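Local coordinates for protein histone acetyltransferase, ELP3 family (PDB 6IA8) that modifies the wobble uridine of tRNAs, using acetyl-CoA and S-adenosyl-L-methionine to form 5-carboxymethyluridine, with a [4Fe-4S] cluster as cofactor, at residues F112-Q117 with I156-D161; G216-Y221 with H254-M259; D236-T241 with N277-P282. All coordinates share one frame; numbering follows the deposited sequence.

Contact 1 (F112-Q117 with I156-D161). With SO4 (sulfate ion), chain F.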
ATOM      1  N   PHE A 112      -8.632  20.040  10.796  1.00 41.73           N
ATOM      2  CA  PHE A 112      -8.992  18.856  10.019  1.00 44.15           C
ATOM      3  C   PHE A 112      -9.721  19.181   8.718  1.00 43.53           C
ATOM      4  O   PHE A 112     -10.442  18.326   8.168  1.00 47.25           O
ATOM      5  CB  PHE A 112      -9.842  17.905  10.856  1.00 45.13           C
ATOM      6  CG  PHE A 112      -9.198  17.493  12.150  1.00 51.68           C
ATOM      7  CD1 PHE A 112      -9.493  18.172  13.319  1.00 54.12           C
ATOM      8  CD2 PHE A 112      -8.296  16.438  12.200  1.00 66.20           C
ATOM      9  CE1 PHE A 112      -8.910  17.803  14.519  1.00 61.62           C
ATOM     10  CE2 PHE A 112      -7.711  16.065  13.399  1.00 64.64           C
ATOM     11  CZ  PHE A 112      -8.013  16.751  14.550  1.00 64.24           C
ATOM     12  N   ASP A 113      -9.549  20.391   8.216  1.00 50.46           N
ATOM     13  CA  ASP A 113     -10.155  20.779   6.950  1.00 39.15           C
ATOM     14  C   ASP A 113      -9.483  19.983   5.836  1.00 41.84           C
ATOM     15  O   ASP A 113      -8.254  20.052   5.692  1.00 42.23           O
ATOM     16  CB  ASP A 113     -10.002  22.273   6.736  1.00 46.36           C
ATOM     17  CG  ASP A 113     -10.731  22.771   5.489  1.00 54.01           C
ATOM     18  OD1 ASP A 113     -10.559  22.195   4.401  1.00 45.11           O
ATOM     19  OD2 ASP A 113     -11.473  23.773   5.612  1.00 52.87           O
ATOM     20  N   PRO A 114     -10.231  19.230   5.025  1.00 35.30           N
ATOM     21  CA  PRO A 114      -9.565  18.433   3.975  1.00 38.42           C
ATOM     22  C   PRO A 114      -8.850  19.277   2.938  1.00 36.46           C
ATOM     23  O   PRO A 114      -7.745  18.925   2.499  1.00 36.29           O
ATOM     24  CB  PRO A 114     -10.716  17.618   3.349  1.00 42.09           C
ATOM     25  CG  PRO A 114     -11.958  18.416   3.656  1.00 36.49           C
ATOM     26  CD  PRO A 114     -11.694  19.048   5.026  1.00 41.14           C
ATOM     27  N   TYR A 115      -9.458  20.384   2.520  1.00 35.44           N
ATOM     28  CA  TYR A 115      -8.837  21.218   1.499  1.00 46.62           C
ATOM     29  C   TYR A 115      -7.550  21.840   2.021  1.00 35.95           C
ATOM     30  O   TYR A 115      -6.515  21.799   1.346  1.00 36.08           O
ATOM     31  CB  TYR A 115      -9.811  22.305   1.026  1.00 44.66           C
ATOM     32  CG  TYR A 115      -9.287  23.145  -0.129  1.00 35.45           C
ATOM     33  CD1 TYR A 115      -8.239  24.045   0.060  1.00 37.14           C
ATOM     34  CD2 TYR A 115      -9.832  23.043  -1.392  1.00 43.73           C
ATOM     35  CE1 TYR A 115      -7.760  24.832  -0.978  1.00 46.95           C
ATOM     36  CE2 TYR A 115      -9.355  23.820  -2.444  1.00 35.88           C
ATOM     37  CZ  TYR A 115      -8.316  24.704  -2.234  1.00 48.48           C
ATOM     38  OH  TYR A 115      -7.848  25.496  -3.271  1.00 41.88           O
ATOM     39  N   LEU A 116      -7.603  22.437   3.218  1.00 35.71           N
ATOM     40  CA  LEU A 116      -6.433  23.124   3.751  1.00 39.34           C
ATOM     41  C   LEU A 116      -5.288  22.149   3.983  1.00 43.47           C
ATOM     42  O   LEU A 116      -4.127  22.482   3.739  1.00 40.11           O
ATOM     43  CB  LEU A 116      -6.793  23.846   5.044  1.00 40.63           C
ATOM     44  CG  LEU A 116      -7.931  24.863   4.943  1.00 59.41           C
ATOM     45  CD1 LEU A 116      -8.179  25.507   6.308  1.00 57.75           C
ATOM     46  CD2 LEU A 116      -7.622  25.929   3.895  1.00 39.41           C
ATOM     47  N   GLN A 117      -5.590  20.940   4.463  1.00 40.46           N
ATOM     48  CA  GLN A 117      -4.535  19.952   4.672  1.00 35.64           C
ATOM     49  C   GLN A 117      -3.882  19.562   3.348  1.00 39.10           C
ATOM     50  O   GLN A 117      -2.652  19.507   3.226  1.00 36.18           O
ATOM     51  CB  GLN A 117      -5.113  18.716   5.358  1.00 37.92           C
ATOM     52  CG  GLN A 117      -5.426  18.890   6.845  1.00 40.39           C
ATOM     53  CD  GLN A 117      -5.968  17.628   7.445  1.00 43.45           C
ATOM     54  OE1 GLN A 117      -5.209  16.780   7.929  1.00 41.94           O
ATOM     55  NE2 GLN A 117      -7.283  17.475   7.401  1.00 41.96           N
ATOM     56  N   ILE A 156     -13.370  13.731   0.490  1.00 30.83           N
ATOM     57  CA  ILE A 156     -12.567  13.394  -0.679  1.00 28.79           C
ATOM     58  C   ILE A 156     -12.723  14.459  -1.756  1.00 28.71           C
ATOM     59  O   ILE A 156     -11.749  14.831  -2.427  1.00 32.80           O
ATOM     60  CB  ILE A 156     -12.933  12.002  -1.217  1.00 33.43           C
ATOM     61  CG1 ILE A 156     -12.600  10.921  -0.172  1.00 34.10           C
ATOM     62  CG2 ILE A 156     -12.194  11.766  -2.535  1.00 31.23           C
ATOM     63  CD1 ILE A 156     -11.186  10.872   0.288  1.00 32.48           C
ATOM     64  N   LYS A 157     -13.948  14.955  -1.942  1.00 35.77           N
ATOM     65  CA  LYS A 157     -14.193  16.027  -2.902  1.00 38.73           C
ATOM     66  C   LYS A 157     -13.268  17.204  -2.642  1.00 38.10           C
ATOM     67  O   LYS A 157     -12.657  17.754  -3.567  1.00 34.31           O
ATOM     68  CB  LYS A 157     -15.653  16.473  -2.822  1.00 42.18           C
ATOM     69  CG  LYS A 157     -15.973  17.655  -3.693  1.00 40.13           C
ATOM     70  CD  LYS A 157     -17.450  18.122  -3.477  1.00 43.54           C
ATOM     71  CE  LYS A 157     -17.687  19.459  -4.090  1.00 50.66           C
ATOM     72  NZ  LYS A 157     -16.874  20.538  -3.466  1.00 50.60           N
ATOM     73  N   ARG A 158     -13.161  17.611  -1.377  1.00 31.55           N
ATOM     74  CA  ARG A 158     -12.391  18.803  -1.044  1.00 33.31           C
ATOM     75  C   ARG A 158     -10.894  18.570  -1.197  1.00 34.88           C
ATOM     76  O   ARG A 158     -10.144  19.512  -1.505  1.00 35.91           O
ATOM     77  CB  ARG A 158     -12.724  19.252   0.385  1.00 34.25           C
ATOM     78  CG  ARG A 158     -14.138  19.777   0.568  1.00 36.60           C
ATOM     79  CD  ARG A 158     -14.367  21.036  -0.292  1.00 38.95           C
ATOM     80  NE  ARG A 158     -13.607  22.177   0.231  1.00 40.78           N
ATOM     81  CZ  ARG A 158     -13.279  23.255  -0.468  1.00 53.85           C
ATOM     82  NH1 ARG A 158     -13.607  23.339  -1.742  1.00 44.59           N
ATOM     83  NH2 ARG A 158     -12.606  24.233   0.113  1.00 42.80           N
ATOM     84  N   CYS A 159     -10.421  17.357  -0.916  1.00 28.62           N
ATOM     85  CA  CYS A 159      -9.025  17.057  -1.215  1.00 28.06           C
ATOM     86  C   CYS A 159      -8.746  17.202  -2.706  1.00 34.37           C
ATOM     87  O   CYS A 159      -7.705  17.747  -3.112  1.00 32.24           O
ATOM     88  CB  CYS A 159      -8.680  15.644  -0.737  1.00 48.11           C
ATOM     89  SG  CYS A 159      -8.747  15.396   1.053  1.00 75.64           S
ATOM     90  N   LEU A 160      -9.645  16.681  -3.535  1.00 30.88           N
ATOM     91  CA  LEU A 160      -9.492  16.820  -4.974  1.00 30.07           C
ATOM     92  C   LEU A 160      -9.625  18.272  -5.408  1.00 33.89           C
ATOM     93  O   LEU A 160      -8.944  18.691  -6.354  1.00 33.25           O
ATOM     94  CB  LEU A 160     -10.512  15.952  -5.704  1.00 30.85           C
ATOM     95  CG  LEU A 160     -10.347  14.449  -5.494  1.00 33.48           C
ATOM     96  CD1 LEU A 160     -11.510  13.715  -6.118  1.00 33.80           C
ATOM     97  CD2 LEU A 160      -9.032  13.993  -6.078  1.00 34.13           C
ATOM     98  N   ASP A 161     -10.517  19.040  -4.758  1.00 31.84           N
ATOM     99  CA  ASP A 161     -10.621  20.467  -5.052  1.00 32.23           C
ATOM    100  C   ASP A 161      -9.270  21.143  -4.870  1.00 33.56           C
ATOM    101  O   ASP A 161      -8.893  22.009  -5.664  1.00 35.27           O
ATOM    102  CB  ASP A 161     -11.678  21.145  -4.159  1.00 33.63           C
ATOM    103  CG  ASP A 161     -13.102  20.754  -4.519  1.00 44.25           C
ATOM    104  OD1 ASP A 161     -13.347  20.242  -5.635  1.00 40.99           O
ATOM    105  OD2 ASP A 161     -14.001  20.976  -3.683  1.00 39.03           O
TER
HETATM  106  S   SO4 F 605     -18.033  22.942  -0.390  1.00 88.74           S
HETATM  107  O1  SO4 F 605     -18.573  21.747  -1.039  1.00 69.52           O
HETATM  108  O2  SO4 F 605     -16.780  23.319  -1.040  1.00 92.25           O
HETATM  109  O3  SO4 F 605     -18.995  24.031  -0.508  1.00127.39           O
HETATM  110  O4  SO4 F 605     -17.772  22.688   1.032  1.00 69.54           O
HETATM  111  O   HOH W   1     -12.881  22.252   3.055  1.00 44.91           O
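The guanidinium of R158 lies against Y115, the planes of the two groups 20° apart. They are displaced rather than centred: CD2 of Y115 stands 3.3 Å above one face of the R158 guanidinium, toward its rim. R158 NH2 is the nearest atom, 3.4 Å from Y115 CD2. With CG anti to the backbone N (chi1 -175°), the Y115 ring starts out toward helix 149-164. Over the opposite face of the guanidinium lies O2 of a sulfate, probably from the crystallisation liquor, so the planar group is sandwiched. Its NH1 also joins a salt bridge to D161 OD2, which K157 NZ grips as well, on the syn lone pair; the other carboxylate oxygen, OD1, is taken by S168. The two helices joined here, 114-127 and 149-164, belong to the radical SAM core and lie beside its parallel sheet, with C159 resting on L137 of strand 134-140. D113 is the N-cap of the first helix, its OD1 accepting from L116 N from above the carboxylate plane at 3.2 Å. A water in the guanidinium plane ties this cap to R158, accepting from NE and donating to D113 OD1. Beside Y115 and its arginine partner, P114 crosses R158 at an angle, its CG 3.5 Å from R158 CB, while P114 CB touches C159 SG at 3.8 Å.

Contact 2 (G216-Y221 with H254-M259); sequences GVQSIY and HLMPGM
Q218 and H254 are joined by both backbone and side chain where two parallel neighbours of the radical SAM sheet, strands 212-218 and 250-255, come to their ends. The connection between them runs through helices 222-227 and 234-245, a beta-alpha-beta crossover of the kind on which partial TIM barrels are built. The tight part is polar. Q218 N donates to H254 O at 2.7 Å, and Q218 O in turn accepts from M256 N at 3.0 Å, so Q218 uses its N and its O toward the two residues that flank L255, the pattern of a parallel bridge. A third bond fixes the glutamine's end: H254 ND1 donates to Q218 OE1 at 2.8 Å. OE1 lies in the plane of the imidazole and offers a lone pair to it, though the amide and ring planes are 68° apart. The bend at chi2 of Q218 (-46°) turns CD back, and the carboxamide oxygen ends at the imidazole edge.

Looser contacts flank this core. On the partly exposed side of H254 and M256, the methionine chain crosses Q218 with its CG 3.5 Å from Q218 OE1, and a sulfate, probably from the crystallisation liquor, lies close to the glutamine. On the buried side, V217 and L255 lie side by side and point the same way, V217 CG1 lying 3.9 Å from L255 CD2. Farther along, M259 points toward the end of strand 212-218, its SD 3.8 Å from S219 CB. S219 itself opens an ST turn, its OG accepting from Y221 N at 3.1 Å.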
ATOM      1  N   GLY A 216      -6.147  -2.401   9.661  1.00 36.89           N
ATOM      2  CA  GLY A 216      -5.528  -2.411  10.974  1.00 36.97           C
ATOM      3  C   GLY A 216      -5.518  -3.803  11.588  1.00 35.52           C
ATOM      4  O   GLY A 216      -6.250  -4.063  12.553  1.00 31.82           O
ATOM      5  N   VAL A 217      -4.720  -4.714  11.021  1.00 30.61           N
ATOM      6  CA  VAL A 217      -4.731  -6.109  11.458  1.00 35.13           C
ATOM      7  C   VAL A 217      -4.120  -6.253  12.852  1.00 36.03           C
ATOM      8  O   VAL A 217      -4.703  -6.904  13.731  1.00 33.11           O
ATOM      9  CB  VAL A 217      -3.992  -6.987  10.434  1.00 33.77           C
ATOM     10  CG1 VAL A 217      -3.941  -8.420  10.907  1.00 33.72           C
ATOM     11  CG2 VAL A 217      -4.667  -6.882   9.058  1.00 32.09           C
ATOM     12  N   GLN A 218      -2.923  -5.672  13.051  1.00 31.85           N
ATOM     13  CA  GLN A 218      -2.155  -5.702  14.292  1.00 30.41           C
ATOM     14  C   GLN A 218      -1.624  -7.097  14.563  1.00 31.49           C
ATOM     15  O   GLN A 218      -0.405  -7.271  14.597  1.00 33.01           O
ATOM     16  CB  GLN A 218      -2.987  -5.214  15.466  1.00 40.11           C
ATOM     17  CG  GLN A 218      -3.814  -3.959  15.207  1.00 44.96           C
ATOM     18  CD  GLN A 218      -3.064  -2.853  14.514  1.00 59.47           C
ATOM     19  OE1 GLN A 218      -1.843  -2.885  14.371  1.00 53.70           O
ATOM     20  NE2 GLN A 218      -3.807  -1.864  14.055  1.00 47.01           N
ATOM     21  N   SER A 219      -2.518  -8.085  14.714  1.00 32.72           N
ATOM     22  CA  SER A 219      -2.166  -9.474  14.970  1.00 39.49           C
ATOM     23  C   SER A 219      -3.152 -10.394  14.257  1.00 31.21           C
ATOM     24  O   SER A 219      -4.317 -10.049  14.041  1.00 34.65           O
ATOM     25  CB  SER A 219      -2.176  -9.753  16.490  1.00 35.24           C
ATOM     26  OG  SER A 219      -1.951 -11.113  16.763  1.00 35.82           O
ATOM     27  N   ILE A 220      -2.683 -11.598  13.933  1.00 28.85           N
ATOM     28  CA  ILE A 220      -3.555 -12.634  13.399  1.00 31.08           C
ATOM     29  C   ILE A 220      -3.997 -13.646  14.455  1.00 33.72           C
ATOM     30  O   ILE A 220      -4.640 -14.658  14.108  1.00 37.22           O
ATOM     31  CB  ILE A 220      -2.889 -13.360  12.218  1.00 33.14           C
ATOM     32  CG1 ILE A 220      -1.649 -14.131  12.672  1.00 39.46           C
ATOM     33  CG2 ILE A 220      -2.568 -12.396  11.106  1.00 38.90           C
ATOM     34  CD1 ILE A 220      -1.137 -15.124  11.588  1.00 47.21           C
ATOM     35  N   TYR A 221      -3.715 -13.395  15.737  1.00 38.63           N
ATOM     36  CA  TYR A 221      -4.084 -14.331  16.796  1.00 41.10           C
ATOM     37  C   TYR A 221      -5.215 -13.749  17.636  1.00 38.65           C
ATOM     38  O   TYR A 221      -5.047 -12.696  18.258  1.00 36.61           O
ATOM     39  CB  TYR A 221      -2.888 -14.657  17.689  1.00 47.15           C
ATOM     40  CG  TYR A 221      -1.714 -15.248  16.948  1.00 41.54           C
ATOM     41  CD1 TYR A 221      -1.830 -16.463  16.304  1.00 45.76           C
ATOM     42  CD2 TYR A 221      -0.479 -14.576  16.889  1.00 50.03           C
ATOM     43  CE1 TYR A 221      -0.746 -17.005  15.607  1.00 52.49           C
ATOM     44  CE2 TYR A 221       0.592 -15.109  16.217  1.00 78.41           C
ATOM     45  CZ  TYR A 221       0.459 -16.322  15.582  1.00 56.07           C
ATOM     46  OH  TYR A 221       1.533 -16.858  14.917  1.00 59.49           O
ATOM     47  N   HIS A 254      -1.388  -3.405   8.465  1.00 33.73           N
ATOM     48  CA  HIS A 254      -0.606  -2.843   9.559  1.00 31.38           C
ATOM     49  C   HIS A 254      -0.429  -3.930  10.613  1.00 35.38           C
ATOM     50  O   HIS A 254      -1.413  -4.481  11.103  1.00 34.57           O
ATOM     51  CB  HIS A 254      -1.276  -1.604  10.145  1.00 34.82           C
ATOM     52  CG  HIS A 254      -0.440  -0.915  11.168  1.00 49.31           C
ATOM     53  ND1 HIS A 254      -0.449  -1.271  12.502  1.00 57.23           N
ATOM     54  CD2 HIS A 254       0.442   0.102  11.052  1.00 56.61           C
ATOM     55  CE1 HIS A 254       0.380  -0.485  13.164  1.00 61.00           C
ATOM     56  NE2 HIS A 254       0.938   0.352  12.307  1.00 53.73           N
ATOM     57  N   LEU A 255       0.819  -4.250  10.942  1.00 29.77           N
ATOM     58  CA  LEU A 255       1.145  -5.341  11.857  1.00 29.53           C
ATOM     59  C   LEU A 255       2.038  -4.838  12.984  1.00 35.63           C
ATOM     60  O   LEU A 255       2.927  -4.012  12.759  1.00 35.20           O
ATOM     61  CB  LEU A 255       1.844  -6.502  11.131  1.00 30.08           C
ATOM     62  CG  LEU A 255       1.065  -7.135   9.988  1.00 38.34           C
ATOM     63  CD1 LEU A 255       1.961  -8.002   9.113  1.00 35.63           C
ATOM     64  CD2 LEU A 255      -0.108  -7.963  10.565  1.00 31.00           C
ATOM     65  N   MET A 256       1.793  -5.332  14.197  1.00 31.81           N
ATOM     66  CA  MET A 256       2.507  -4.866  15.386  1.00 31.61           C
ATOM     67  C   MET A 256       3.178  -6.030  16.097  1.00 37.41           C
ATOM     68  O   MET A 256       2.548  -6.706  16.930  1.00 37.02           O
ATOM     69  CB  MET A 256       1.556  -4.144  16.339  1.00 38.32           C
ATOM     70  CG  MET A 256       1.237  -2.710  15.969  1.00 61.28           C
ATOM     71  SD  MET A 256       0.597  -1.822  17.402  1.00 58.03           S
ATOM     72  CE  MET A 256      -0.814  -2.812  17.820  1.00 47.54           C
ATOM     73  N   PRO A 257       4.457  -6.284  15.835  1.00 34.67           N
ATOM     74  CA  PRO A 257       5.192  -7.249  16.663  1.00 32.80           C
ATOM     75  C   PRO A 257       5.200  -6.796  18.120  1.00 33.69           C
ATOM     76  O   PRO A 257       5.134  -5.601  18.429  1.00 35.72           O
ATOM     77  CB  PRO A 257       6.608  -7.245  16.068  1.00 40.90           C
ATOM     78  CG  PRO A 257       6.456  -6.626  14.704  1.00 40.60           C
ATOM     79  CD  PRO A 257       5.309  -5.641  14.822  1.00 34.99           C
ATOM     80  N   GLY A 258       5.283  -7.772  19.019  1.00 35.11           N
ATOM     81  CA  GLY A 258       5.511  -7.496  20.430  1.00 35.67           C
ATOM     82  C   GLY A 258       4.296  -7.007  21.195  1.00 39.13           C
ATOM     83  O   GLY A 258       4.434  -6.297  22.212  1.00 34.82           O
ATOM     84  N   MET A 259       3.100  -7.381  20.750  1.00 34.85           N
ATOM     85  CA  MET A 259       1.892  -7.060  21.487  1.00 45.67           C
ATOM     86  C   MET A 259       1.794  -7.906  22.756  1.00 43.61           C
ATOM     87  O   MET A 259       2.435  -8.951  22.867  1.00 34.01           O
ATOM     88  CB  MET A 259       0.656  -7.300  20.625  1.00 37.86           C
ATOM     89  CG  MET A 259       0.508  -6.288  19.497  1.00 39.61           C
ATOM     90  SD  MET A 259      -0.824  -6.703  18.407  1.00 40.85           S
ATOM     91  CE  MET A 259      -2.279  -6.285  19.382  1.00 43.85           C
TER

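Contact 3 (D236-T241 with N277-P282)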
ATOM      1  N   ASP A 236     -12.346 -11.476  10.645  1.00 37.56           N
ATOM      2  CA  ASP A 236     -12.632 -10.214   9.968  1.00 41.70           C
ATOM      3  C   ASP A 236     -11.531  -9.860   8.974  1.00 35.17           C
ATOM      4  O   ASP A 236     -11.804  -9.378   7.869  1.00 33.99           O
ATOM      5  CB  ASP A 236     -12.760  -9.085  10.987  1.00 37.38           C
ATOM      6  CG  ASP A 236     -13.926  -9.273  11.941  1.00 45.40           C
ATOM      7  OD1 ASP A 236     -14.980  -9.808  11.531  1.00 45.43           O
ATOM      8  OD2 ASP A 236     -13.765  -8.890  13.115  1.00 47.30           O
ATOM      9  N   THR A 237     -10.270 -10.018   9.380  1.00 34.45           N
ATOM     10  CA  THR A 237      -9.157  -9.716   8.475  1.00 33.38           C
ATOM     11  C   THR A 237      -9.194 -10.617   7.237  1.00 28.93           C
ATOM     12  O   THR A 237      -8.956 -10.169   6.099  1.00 30.94           O
ATOM     13  CB  THR A 237      -7.835  -9.893   9.233  1.00 32.42           C
ATOM     14  OG1 THR A 237      -7.709  -8.896  10.262  1.00 33.76           O
ATOM     15  CG2 THR A 237      -6.617  -9.808   8.280  1.00 32.04           C
ATOM     16  N   ILE A 238      -9.453 -11.904   7.449  1.00 29.53           N
ATOM     17  CA  ILE A 238      -9.469 -12.856   6.344  1.00 32.05           C
ATOM     18  C   ILE A 238     -10.588 -12.529   5.367  1.00 32.04           C
ATOM     19  O   ILE A 238     -10.368 -12.503   4.155  1.00 28.52           O
ATOM     20  CB  ILE A 238      -9.585 -14.291   6.880  1.00 37.31           C
ATOM     21  CG1 ILE A 238      -8.312 -14.643   7.655  1.00 34.34           C
ATOM     22  CG2 ILE A 238      -9.859 -15.255   5.744  1.00 34.96           C
ATOM     23  CD1 ILE A 238      -8.337 -16.010   8.358  1.00 37.25           C
ATOM     24  N   LYS A 239     -11.787 -12.229   5.871  1.00 34.90           N
ATOM     25  CA  LYS A 239     -12.914 -11.934   4.987  1.00 31.86           C
ATOM     26  C   LYS A 239     -12.703 -10.610   4.254  1.00 30.43           C
ATOM     27  O   LYS A 239     -12.979 -10.497   3.054  1.00 30.55           O
ATOM     28  CB  LYS A 239     -14.220 -11.888   5.795  1.00 36.89           C
ATOM     29  CG  LYS A 239     -15.457 -11.596   4.963  1.00 79.35           C
ATOM     30  CD  LYS A 239     -15.639 -12.622   3.853  1.00132.87           C
ATOM     31  CE  LYS A 239     -16.992 -12.477   3.175  1.00139.81           C
ATOM     32  NZ  LYS A 239     -17.141 -13.399   2.011  1.00133.56           N
ATOM     33  N   ALA A 240     -12.326  -9.562   4.987  1.00 34.15           N
ATOM     34  CA  ALA A 240     -12.023  -8.283   4.342  1.00 37.41           C
ATOM     35  C   ALA A 240     -10.989  -8.455   3.234  1.00 31.69           C
ATOM     36  O   ALA A 240     -11.110  -7.851   2.157  1.00 31.75           O
ATOM     37  CB  ALA A 240     -11.518  -7.259   5.372  1.00 36.23           C
ATOM     38  N   THR A 241      -9.932  -9.226   3.501  1.00 29.07           N
ATOM     39  CA  THR A 241      -8.885  -9.407   2.500  1.00 25.83           C
ATOM     40  C   THR A 241      -9.448 -10.007   1.217  1.00 29.06           C
ATOM     41  O   THR A 241      -9.143  -9.536   0.111  1.00 28.16           O
ATOM     42  CB  THR A 241      -7.774 -10.294   3.063  1.00 26.73           C
ATOM     43  OG1 THR A 241      -7.099  -9.663   4.175  1.00 28.36           O
ATOM     44  CG2 THR A 241      -6.715 -10.603   1.966  1.00 29.34           C
ATOM     45  N   ASN A 277       0.024 -18.645   3.927  1.00 31.02           N
ATOM     46  CA  ASN A 277      -1.343 -19.113   4.144  1.00 26.77           C
ATOM     47  C   ASN A 277      -2.263 -18.288   3.258  1.00 25.98           C
ATOM     48  O   ASN A 277      -2.237 -17.045   3.337  1.00 30.47           O
ATOM     49  CB  ASN A 277      -1.707 -18.946   5.610  1.00 34.44           C
ATOM     50  CG  ASN A 277      -3.116 -19.371   5.925  1.00 41.90           C
ATOM     51  OD1 ASN A 277      -4.006 -19.346   5.070  1.00 28.58           O
ATOM     52  ND2 ASN A 277      -3.340 -19.734   7.192  1.00 38.37           N
ATOM     53  N   PRO A 278      -3.009 -18.905   2.331  1.00 27.82           N
ATOM     54  CA  PRO A 278      -3.730 -18.105   1.314  1.00 28.10           C
ATOM     55  C   PRO A 278      -4.855 -17.249   1.901  1.00 28.59           C
ATOM     56  O   PRO A 278      -5.406 -16.382   1.215  1.00 29.91           O
ATOM     57  CB  PRO A 278      -4.293 -19.163   0.356  1.00 29.07           C
ATOM     58  CG  PRO A 278      -4.441 -20.366   1.225  1.00 32.87           C
ATOM     59  CD  PRO A 278      -3.235 -20.348   2.158  1.00 34.41           C
ATOM     60  N   ASP A 279      -5.201 -17.454   3.166  1.00 32.95           N
ATOM     61  CA  ASP A 279      -6.128 -16.558   3.838  1.00 30.23           C
ATOM     62  C   ASP A 279      -5.586 -15.145   3.943  1.00 28.32           C
ATOM     63  O   ASP A 279      -6.370 -14.203   4.111  1.00 30.06           O
ATOM     64  CB  ASP A 279      -6.426 -17.093   5.241  1.00 31.50           C
ATOM     65  CG  ASP A 279      -7.412 -18.254   5.237  1.00 43.01           C
ATOM     66  OD1 ASP A 279      -7.994 -18.594   4.200  1.00 39.79           O
ATOM     67  OD2 ASP A 279      -7.608 -18.838   6.297  1.00 42.34           O
ATOM     68  N   PHE A 280      -4.267 -14.967   3.857  1.00 25.46           N
ATOM     69  CA  PHE A 280      -3.681 -13.645   4.018  1.00 28.36           C
ATOM     70  C   PHE A 280      -3.066 -13.154   2.718  1.00 31.40           C
ATOM     71  O   PHE A 280      -3.779 -12.593   1.851  1.00 27.59           O
ATOM     72  CB  PHE A 280      -2.675 -13.703   5.172  1.00 27.61           C
ATOM     73  CG  PHE A 280      -3.286 -14.189   6.472  1.00 32.81           C
ATOM     74  CD1 PHE A 280      -4.225 -13.428   7.137  1.00 31.46           C
ATOM     75  CD2 PHE A 280      -2.935 -15.416   7.008  1.00 32.90           C
ATOM     76  CE1 PHE A 280      -4.817 -13.896   8.360  1.00 29.07           C
ATOM     77  CE2 PHE A 280      -3.504 -15.888   8.225  1.00 33.58           C
ATOM     78  CZ  PHE A 280      -4.447 -15.092   8.895  1.00 37.59           C
ATOM     79  N   MET A 281      -1.764 -13.323   2.542  1.00 27.12           N
ATOM     80  CA  MET A 281      -1.073 -12.896   1.331  1.00 25.02           C
ATOM     81  C   MET A 281      -1.355 -11.427   0.968  1.00 29.58           C
ATOM     82  O   MET A 281      -1.775 -11.121  -0.151  1.00 28.78           O
ATOM     83  CB  MET A 281      -1.432 -13.820   0.183  1.00 30.30           C
ATOM     84  CG  MET A 281      -1.530 -15.249   0.556  1.00 27.45           C
ATOM     85  SD  MET A 281       0.035 -16.066   1.033  1.00 32.33           S
ATOM     86  CE  MET A 281       0.691 -16.590  -0.560  1.00 31.33           C
ATOM     87  N   PRO A 282      -1.070 -10.501   1.870  1.00 28.53           N
ATOM     88  CA  PRO A 282      -1.244  -9.082   1.545  1.00 24.67           C
ATOM     89  C   PRO A 282      -0.241  -8.636   0.499  1.00 27.02           C
ATOM     90  O   PRO A 282       0.835  -9.221   0.365  1.00 28.06           O
ATOM     91  CB  PRO A 282      -0.968  -8.370   2.871  1.00 31.01           C
ATOM     92  CG  PRO A 282       0.033  -9.276   3.575  1.00 35.65           C
ATOM     93  CD  PRO A 282      -0.439 -10.705   3.191  1.00 31.64           C
TER
HETATM   94  O   HOH W   2      -8.608 -13.983   2.552  1.00 30.06           O
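I238 meets F280 and D279 through a chain whose CG1 is anti to the carbonyl carbon (chi1 -66°) and whose CD1 is carried on in an extended course (chi2 175°). F280, its CG likewise anti to its carbonyl carbon (chi1 -57°), starts its ring toward the helix, where CE1 meets the isoleucine. The two side chains cross at a slant, I238 CG1 coming 3.6 Å from F280 CE1. The isoleucine also lies against D279: its CD1 is 3.6 Å from D279 OD2, CG1 and CG2 both touch D279 CB, and CG2 also meets the carboxyl carbon. On the phenylalanine itself, D279 CB sits over the centre of one ring face. An alanine in place of I238 would probably cost F280 its CG1 and CD1 contacts and D279 its side-chain cover, opening a gap there, with T237 CG2 still at the ring's edge.

The polar link is indirect, one water donating to I238 O at 2.8 Å and to D279 O at 2.7 Å. Nearby, T241 CG2 rests 3.5 Å from F280 O. Its hydroxyl, OG1, turns back to T237 O, a carbonyl that also takes T241 N, the two donors coming from opposite faces. The loop holds its own shape by a type I turn from N277 to F280, reinforced by an Asx turn in which N277 OD1 accepts from D279 N.

Behind the contact, T237, F280 and P282 pack on Y253 of strand 250-255, whose hydroxyl bonds T241 OG1. Helix 234-245 rests on strand 212-218 through V217 and L215, while P278 and M281 reach strand 392-401 of the acetyltransferase domain.

In the fold
All three contacts lie in the radical SAM core; contact 2 is in its parallel sheet, contacts 1 and 3 in the helices and loop around it. Contact 1 closes first along the chain and joins helices 114-127 and 149-164 beside strand 134-140, toward the end of the sheet formed by strand 63-68; its centre is about 31 Å from that of contact 2 and about 32 Å from that of contact 3. Contacts 2 and 3 alternate along the chain, their centres about 13 Å apart. They touch directly, V217 CG2 lying 3.6 Å from T237 CG2, so strand pairing and helix-loop packing are continuous. The loop of contact 3 also reaches strand 392-401 of the acetyltransferase domain.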